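Local structure of putative pyridoxal phosphate-dependent transferase (Clostridium difficile, 4DQ6) at residues L299-I310 / V319-V330. The protein is a putative transferase that binds pyridoxal-5'-phosphate and belongs to the class I and II aminotransferase family. Sequence-based numbering, arbitrary orientation.
Sequences LESNIDFAIKYI and VRKPEGTYLLWV
K321 stretches along the surface of the helix, its chain extended, and its ammonium group ends between the carboxylates of E300 and D304, one helical turn apart. NZ stands 2.8 Å from E300 OE2 and 2.8 Å from D304 OD1, and it donates to both. The two acids receive it differently: E300 offers the anti lone pair of OE2, D304 the syn lone pair of OD1. With CG anti to the backbone N (chi1 -168°) and a bend at chi2, E300 brings its carboxylate round to the lysine, while its OE1 is taken by the backbone N of K212.

Beneath this bridge the contact turns greasy. The aliphatic part of K321 runs at about a right angle to both I303 and I307; the CD1 methyl of I307 sits 3.6 Å from K321 CB. I303 also slides past the P322 ring in the reverse direction, with CG2 4.0 Å from CD of the proline. At the 310 end, I310 CD1 reaches in among V319, L328 and V330, coming 4.0 Å from L328 CD2, which A306 CB meets as well. At the other end L299 closes the row, its CD1 3.6 Å from Y326 CB.

Nearby, T325 OG1 accepts from L327 N in an ST turn that leads into strand 327-331, and the T325 side chain is about 7 Å from the bound pyridoxal-5'-phosphate. The axis of segment 299-310 makes 18° with that of strand 327-330, the two running in the same sense. Helix 289-313 thus packs on the small antiparallel sheet, the helix-on-sheet layering expected of the smaller domain in fold-type I pyridoxal-phosphate enzymes.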
loop_
_atom_site.group_PDB
_atom_site.type_symbol
_atom_site.label_atom_id
_atom_site.label_comp_id
_atom_site.label_asym_id
_atom_site.label_seq_id
_atom_site.Cartn_x
_atom_site.Cartn_y
_atom_site.Cartn_z
ATOM N N LEU A 299 19.018 -22.985 5.473
ATOM C CA LEU A 299 18.361 -23.272 4.239
ATOM C C LEU A 299 19.159 -24.243 3.427
ATOM O O LEU A 299 18.595 -25.176 2.883
ATOM C CB LEU A 299 18.227 -21.971 3.469
ATOM C CG LEU A 299 17.705 -22.129 2.068
ATOM C CD1 LEU A 299 16.313 -22.685 2.197
ATOM C CD2 LEU A 299 17.745 -20.747 1.423
ATOM N N GLU A 300 20.462 -24.014 3.316
ATOM C CA GLU A 300 21.255 -24.902 2.498
ATOM C C GLU A 300 21.266 -26.316 3.053
ATOM O O GLU A 300 21.218 -27.309 2.309
ATOM C CB GLU A 300 22.660 -24.373 2.278
ATOM C CG GLU A 300 23.389 -25.173 1.186
ATOM C CD GLU A 300 24.395 -24.369 0.337
ATOM O OE1 GLU A 300 24.593 -23.150 0.583
ATOM O OE2 GLU A 300 24.988 -25.004 -0.600
ATOM N N SER A 301 21.267 -26.433 4.366
ATOM C CA SER A 301 21.136 -27.757 4.951
ATOM C C SER A 301 19.797 -28.419 4.648
ATOM O O SER A 301 19.720 -29.585 4.263
ATOM C CB SER A 301 21.351 -27.615 6.438
ATOM O OG SER A 301 21.361 -28.889 7.078
ATOM N N ASN A 302 18.700 -27.671 4.781
ATOM C CA ASN A 302 17.359 -28.154 4.337
ATOM C C ASN A 302 17.384 -28.645 2.887
ATOM O O ASN A 302 16.788 -29.643 2.580
ATOM C CB ASN A 302 16.255 -27.094 4.478
ATOM C CG ASN A 302 15.538 -27.117 5.845
ATOM O OD1 ASN A 302 15.951 -27.837 6.826
ATOM N ND2 ASN A 302 14.536 -26.240 5.975
ATOM N N ILE A 303 18.004 -27.842 1.998
ATOM C CA ILE A 303 18.052 -28.173 0.572
ATOM C C ILE A 303 18.805 -29.484 0.344
ATOM O O ILE A 303 18.310 -30.389 -0.317
ATOM C CB ILE A 303 18.643 -27.003 -0.202
ATOM C CG1 ILE A 303 17.632 -25.880 -0.317
ATOM C CG2 ILE A 303 19.093 -27.495 -1.568
ATOM C CD1 ILE A 303 18.217 -24.532 -0.714
ATOM N N ASP A 304 19.956 -29.597 0.970
ATOM C CA ASP A 304 20.764 -30.813 0.871
ATOM C C ASP A 304 20.005 -32.040 1.443
ATOM O O ASP A 304 19.978 -33.094 0.833
ATOM C CB ASP A 304 22.105 -30.578 1.559
ATOM C CG ASP A 304 23.032 -29.698 0.786
ATOM O OD1 ASP A 304 22.818 -29.490 -0.441
ATOM O OD2 ASP A 304 23.971 -29.208 1.415
ATOM N N PHE A 305 19.310 -31.842 2.562
ATOM C CA PHE A 305 18.497 -32.903 3.176
ATOM C C PHE A 305 17.384 -33.348 2.235
ATOM O O PHE A 305 17.176 -34.553 2.020
ATOM C CB PHE A 305 17.944 -32.450 4.532
ATOM C CG PHE A 305 16.858 -33.330 5.045
ATOM C CD1 PHE A 305 17.184 -34.487 5.735
ATOM C CD2 PHE A 305 15.515 -33.061 4.784
ATOM C CE1 PHE A 305 16.190 -35.330 6.204
ATOM C CE2 PHE A 305 14.522 -33.896 5.254
ATOM C CZ PHE A 305 14.865 -35.044 5.937
ATOM N N ALA A 306 16.692 -32.378 1.620
ATOM C CA ALA A 306 15.582 -32.689 0.742
ATOM C C ALA A 306 16.011 -33.421 -0.496
ATOM O O ALA A 306 15.354 -34.335 -0.930
ATOM C CB ALA A 306 14.805 -31.431 0.381
ATOM N N ILE A 307 17.105 -32.988 -1.088
ATOM C CA ILE A 307 17.595 -33.630 -2.296
ATOM C C ILE A 307 18.063 -35.041 -1.994
ATOM O O ILE A 307 17.748 -35.953 -2.726
ATOM C CB ILE A 307 18.697 -32.784 -2.952
ATOM C CG1 ILE A 307 18.088 -31.528 -3.516
ATOM C CG2 ILE A 307 19.417 -33.545 -4.054
ATOM C CD1 ILE A 307 19.098 -30.504 -3.945
ATOM N N LYS A 308 18.766 -35.236 -0.879
ATOM C CA LYS A 308 19.172 -36.589 -0.464
ATOM C C LYS A 308 17.935 -37.480 -0.223
ATOM O O LYS A 308 17.862 -38.617 -0.716
ATOM C CB LYS A 308 20.058 -36.491 0.767
ATOM C CG LYS A 308 20.528 -37.826 1.352
ATOM C CD LYS A 308 21.453 -37.629 2.546
ATOM C CE LYS A 308 21.380 -38.819 3.497
ATOM N NZ LYS A 308 21.953 -40.023 2.835
ATOM N N TYR A 309 16.930 -36.935 0.472
ATOM C CA TYR A 309 15.711 -37.670 0.740
ATOM C C TYR A 309 14.998 -38.073 -0.538
ATOM O O TYR A 309 14.633 -39.223 -0.707
ATOM C CB TYR A 309 14.758 -36.875 1.626
ATOM C CG TYR A 309 13.641 -37.680 2.163
ATOM C CD1 TYR A 309 12.490 -37.938 1.435
ATOM C CD2 TYR A 309 13.725 -38.188 3.464
ATOM C CE1 TYR A 309 11.445 -38.722 1.975
ATOM C CE2 TYR A 309 12.709 -38.966 3.979
ATOM C CZ TYR A 309 11.569 -39.193 3.249
ATOM O OH TYR A 309 10.565 -39.977 3.750
ATOM N N ILE A 310 14.876 -37.132 -1.486
ATOM C CA ILE A 310 14.190 -37.420 -2.758
ATOM C C ILE A 310 14.973 -38.480 -3.552
ATOM O O ILE A 310 14.383 -39.446 -4.070
ATOM C CB ILE A 310 14.006 -36.150 -3.655
ATOM C CG1 ILE A 310 12.990 -35.170 -3.038
ATOM C CG2 ILE A 310 13.562 -36.519 -5.068
ATOM C CD1 ILE A 310 13.129 -33.742 -3.541
ATOM N N VAL A 319 15.513 -33.517 -9.468
ATOM C CA VAL A 319 15.666 -32.213 -8.790
ATOM C C VAL A 319 17.135 -31.806 -8.937
ATOM O O VAL A 319 18.021 -32.634 -8.784
ATOM C CB VAL A 319 15.214 -32.265 -7.325
ATOM C CG1 VAL A 319 15.986 -33.324 -6.572
ATOM C CG2 VAL A 319 15.261 -30.878 -6.675
ATOM N N ARG A 320 17.348 -30.556 -9.350
ATOM C CA ARG A 320 18.653 -29.902 -9.390
ATOM C C ARG A 320 18.732 -28.928 -8.216
ATOM O O ARG A 320 17.779 -28.159 -8.023
ATOM C CB ARG A 320 18.812 -29.119 -10.715
ATOM N N LYS A 321 19.831 -28.922 -7.485
ATOM C CA LYS A 321 19.985 -28.013 -6.325
ATOM C C LYS A 321 19.905 -26.553 -6.851
ATOM O O LYS A 321 20.613 -26.176 -7.815
ATOM C CB LYS A 321 21.309 -28.234 -5.650
ATOM C CG LYS A 321 21.551 -27.426 -4.418
ATOM C CD LYS A 321 22.791 -27.859 -3.670
ATOM C CE LYS A 321 23.122 -26.893 -2.572
ATOM N NZ LYS A 321 24.209 -27.448 -1.676
ATOM N N PRO A 322 19.060 -25.731 -6.258
ATOM C CA PRO A 322 19.011 -24.321 -6.696
ATOM C C PRO A 322 20.254 -23.575 -6.306
ATOM O O PRO A 322 20.925 -23.918 -5.342
ATOM C CB PRO A 322 17.863 -23.741 -5.906
ATOM C CG PRO A 322 17.699 -24.646 -4.702
ATOM C CD PRO A 322 18.152 -26.013 -5.119
ATOM N N GLU A 323 20.584 -22.536 -7.044
ATOM C CA GLU A 323 21.672 -21.641 -6.764
ATOM C C GLU A 323 21.240 -20.481 -5.848
ATOM O O GLU A 323 22.073 -19.892 -5.095
ATOM C CB GLU A 323 22.207 -21.086 -8.088
ATOM C CG GLU A 323 22.777 -22.192 -8.975
ATOM C CD GLU A 323 23.008 -21.822 -10.424
ATOM O OE1 GLU A 323 22.654 -20.712 -10.760
ATOM O OE2 GLU A 323 23.545 -22.729 -11.160
ATOM N N GLY A 324 19.955 -20.163 -5.884
ATOM C CA GLY A 324 19.346 -19.155 -5.037
ATOM C C GLY A 324 17.875 -19.370 -4.912
ATOM O O GLY A 324 17.322 -20.290 -5.549
ATOM N N THR A 325 17.239 -18.509 -4.087
ATOM C CA THR A 325 15.891 -18.676 -3.575
ATOM C C THR A 325 15.854 -19.827 -2.539
ATOM O O THR A 325 16.797 -20.615 -2.428
ATOM C CB THR A 325 14.814 -18.949 -4.666
ATOM O OG1 THR A 325 14.732 -20.320 -5.046
ATOM C CG2 THR A 325 14.997 -18.018 -5.865
ATOM N N TYR A 326 14.733 -19.887 -1.833
ATOM C CA TYR A 326 14.458 -21.025 -0.961
ATOM C C TYR A 326 13.459 -22.001 -1.480
ATOM O O TYR A 326 12.807 -22.772 -0.742
ATOM C CB TYR A 326 14.075 -20.538 0.430
ATOM C CG TYR A 326 12.964 -19.507 0.554
ATOM C CD1 TYR A 326 11.652 -19.851 0.326
ATOM C CD2 TYR A 326 13.232 -18.214 0.989
ATOM C CE1 TYR A 326 10.638 -18.928 0.524
ATOM C CE2 TYR A 326 12.216 -17.283 1.181
ATOM C CZ TYR A 326 10.907 -17.682 0.988
ATOM O OH TYR A 326 9.859 -16.858 1.239
ATOM N N LEU A 327 13.330 -22.028 -2.801
ATOM C CA LEU A 327 12.282 -22.719 -3.510
ATOM C C LEU A 327 12.912 -23.857 -4.303
ATOM O O LEU A 327 13.885 -23.617 -5.033
ATOM C CB LEU A 327 11.530 -21.734 -4.439
ATOM C CG LEU A 327 10.902 -20.540 -3.686
ATOM C CD1 LEU A 327 10.469 -19.448 -4.709
ATOM C CD2 LEU A 327 9.748 -20.901 -2.763
ATOM N N LEU A 328 12.350 -25.040 -4.191
ATOM C CA LEU A 328 12.868 -26.237 -4.819
ATOM C C LEU A 328 11.948 -26.614 -5.991
ATOM O O LEU A 328 10.721 -26.593 -5.861
ATOM C CB LEU A 328 12.869 -27.406 -3.796
ATOM C CG LEU A 328 13.752 -28.604 -4.148
ATOM C CD1 LEU A 328 15.248 -28.282 -4.110
ATOM C CD2 LEU A 328 13.425 -29.745 -3.143
ATOM N N TRP A 329 12.535 -26.924 -7.145
ATOM C CA TRP A 329 11.825 -27.177 -8.378
ATOM C C TRP A 329 11.996 -28.615 -8.736
ATOM O O TRP A 329 13.104 -29.041 -9.120
ATOM C CB TRP A 329 12.403 -26.260 -9.425
ATOM C CG TRP A 329 11.767 -26.214 -10.820
ATOM C CD1 TRP A 329 12.387 -26.420 -12.086
ATOM C CD2 TRP A 329 10.418 -25.789 -11.146
ATOM N NE1 TRP A 329 11.516 -26.196 -13.014
ATOM C CE2 TRP A 329 10.325 -25.813 -12.563
ATOM C CE3 TRP A 329 9.283 -25.473 -10.406
ATOM C CZ2 TRP A 329 9.144 -25.487 -13.229
ATOM C CZ3 TRP A 329 8.126 -25.102 -11.044
ATOM C CH2 TRP A 329 8.045 -25.146 -12.461
ATOM N N VAL A 330 10.921 -29.402 -8.562
ATOM C CA VAL A 330 11.030 -30.853 -8.626
ATOM C C VAL A 330 10.183 -31.397 -9.781
ATOM O O VAL A 330 9.027 -31.053 -9.912
ATOM C CB VAL A 330 10.540 -31.498 -7.304
ATOM C CG1 VAL A 330 10.620 -33.016 -7.365
ATOM C CG2 VAL A 330 11.294 -30.946 -6.100
#